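Local coordinates for RIM-binding protein, isoform F (Drosophila melanogaster, PDB 4Z8A), which binds, through its third SH3 domain, a peptide derived from the calcium channel Cacophony and probably helps organise presynaptic active zones, at residues G66-S70 with N71-D75. Sequence-based numbering, arbitrary orientation.
Sequences GLVPS and NFLAD
Phe72 N donates to Pro69 O at 3.1 Å and Leu73 N to Ser70 O at 3.2 Å, two overlapping 3-10 turns directly after the strand ends at Pro69. Proline suits this place because its ring restricts phi and offers an apolar surface to Phe72, Tyr21 and the bound peptide.

Apolar packing follows from the winding. Pro69 CG lies obliquely against the Phe72 ring, 3.8 Å from CD1; the broad aromatic can also meet Tyr21 edge-to-face and an apolar side chain of the peptide. Leu73, its CG anti to its own carbonyl carbon (chi1 -51°), reaches back so that CD1 meets Val68 CG2 at 3.9 Å, the two side chains crossing at about a right angle. Both branched residues are buried.

The polar side chains carry bonds to partners beyond the turn. Ser70, short enough to stay close to the backbone, hydrogen-bonds through OG to Gly55 O. Asn71 has an amide with two uses: OD1 sits 3.4 Å from Pro69 CB, while ND2 hydrogen-bonds to the backbone and a polar side chain of the peptide.

This is the 3-10 turn of SH3 domains, its Pro-Ser-Asn-Phe the counterpart of the PSNY motif of many relatives. It follows outermost strand 64-69, which pairs antiparallel with 56-61, where Val68 touches Tyr57 and Pro69 touches Phe56.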
loop_
_atom_site.group_PDB
_atom_site.type_symbol
_atom_site.label_atom_id
_atom_site.label_comp_id
_atom_site.label_asym_id
_atom_site.label_seq_id
_atom_site.Cartn_x
_atom_site.Cartn_y
_atom_site.Cartn_z
ATOM N N GLY A 66 6.336 -6.101 1.922
ATOM C CA GLY A 66 6.570 -5.540 0.604
ATOM C C GLY A 66 5.764 -4.288 0.395
ATOM O O GLY A 66 4.898 -3.956 1.211
ATOM N N LEU A 67 6.009 -3.622 -0.732
ATOM C CA LEU A 67 5.314 -2.392 -1.046
ATOM C C LEU A 67 3.886 -2.676 -1.520
ATOM O O LEU A 67 3.637 -3.622 -2.266
ATOM C CB LEU A 67 6.087 -1.610 -2.117
ATOM C CG LEU A 67 7.494 -1.146 -1.717
ATOM C CD1 LEU A 67 8.201 -0.507 -2.911
ATOM C CD2 LEU A 67 7.459 -0.176 -0.548
ATOM N N VAL A 68 2.960 -1.827 -1.083
ATOM C CA VAL A 68 1.550 -1.936 -1.464
ATOM C C VAL A 68 1.034 -0.601 -2.018
ATOM O O VAL A 68 1.374 0.467 -1.512
ATOM C CB VAL A 68 0.686 -2.387 -0.264
ATOM C CG1 VAL A 68 1.162 -3.723 0.251
ATOM C CG2 VAL A 68 0.748 -1.375 0.841
ATOM N N PRO A 69 0.238 -0.659 -3.092
ATOM C CA PRO A 69 -0.289 0.571 -3.707
ATOM C C PRO A 69 -1.369 1.232 -2.841
ATOM O O PRO A 69 -2.374 0.606 -2.532
ATOM C CB PRO A 69 -0.895 0.080 -5.032
ATOM C CG PRO A 69 -1.286 -1.317 -4.785
ATOM C CD PRO A 69 -0.270 -1.877 -3.750
ATOM N N SER A 70 -1.149 2.485 -2.466
ATOM C CA SER A 70 -2.051 3.173 -1.544
ATOM C C SER A 70 -3.480 3.232 -2.072
ATOM O O SER A 70 -4.430 3.248 -1.296
ATOM C CB SER A 70 -1.533 4.582 -1.271
ATOM O OG SER A 70 -1.430 5.328 -2.485
ATOM N N ASN A 71 -3.640 3.240 -3.397
ATOM C CA ASN A 71 -4.948 3.447 -3.972
ATOM C C ASN A 71 -5.803 2.186 -3.973
ATOM O O ASN A 71 -6.944 2.242 -4.380
ATOM C CB ASN A 71 -4.849 4.068 -5.383
ATOM C CG ASN A 71 -4.007 3.262 -6.355
ATOM O OD1 ASN A 71 -3.149 2.478 -5.965
ATOM N ND2 ASN A 71 -4.246 3.479 -7.657
ATOM N N PHE A 72 -5.276 1.070 -3.455
ATOM C CA PHE A 72 -6.064 -0.144 -3.331
ATOM C C PHE A 72 -6.584 -0.340 -1.900
ATOM O O PHE A 72 -7.294 -1.300 -1.627
ATOM C CB PHE A 72 -5.246 -1.376 -3.753
ATOM C CG PHE A 72 -5.279 -1.640 -5.236
ATOM C CD1 PHE A 72 -4.775 -0.707 -6.118
ATOM C CD2 PHE A 72 -5.784 -2.834 -5.728
ATOM C CE1 PHE A 72 -4.813 -0.929 -7.494
ATOM C CE2 PHE A 72 -5.812 -3.078 -7.100
ATOM C CZ PHE A 72 -5.332 -2.118 -7.982
ATOM N N LEU A 73 -6.199 0.567 -1.007
ATOM C CA LEU A 73 -6.503 0.453 0.426
ATOM C C LEU A 73 -7.510 1.495 0.848
ATOM O O LEU A 73 -7.665 2.506 0.173
ATOM C CB LEU A 73 -5.230 0.634 1.257
ATOM C CG LEU A 73 -4.083 -0.260 0.785
ATOM C CD1 LEU A 73 -2.838 0.036 1.621
ATOM C CD2 LEU A 73 -4.437 -1.751 0.858
ATOM N N ALA A 74 -8.165 1.263 1.986
ATOM C CA ALA A 74 -9.162 2.205 2.482
ATOM C C ALA A 74 -8.505 3.348 3.238
ATOM O O ALA A 74 -7.968 3.149 4.319
ATOM C CB ALA A 74 -10.159 1.491 3.378
ATOM N N ASP A 75 -8.549 4.551 2.680
ATOM C CA ASP A 75 -8.126 5.699 3.456
ATOM C C ASP A 75 -9.360 6.476 3.886
ATOM O O ASP A 75 -9.290 7.213 4.876
ATOM C CB ASP A 75 -7.155 6.588 2.674
ATOM C CG ASP A 75 -7.791 7.231 1.447
ATOM O OD1 ASP A 75 -8.761 6.662 0.911
ATOM O OD2 ASP A 75 -7.299 8.303 1.017
ATOM O OXT ASP A 75 -10.422 6.339 3.261
#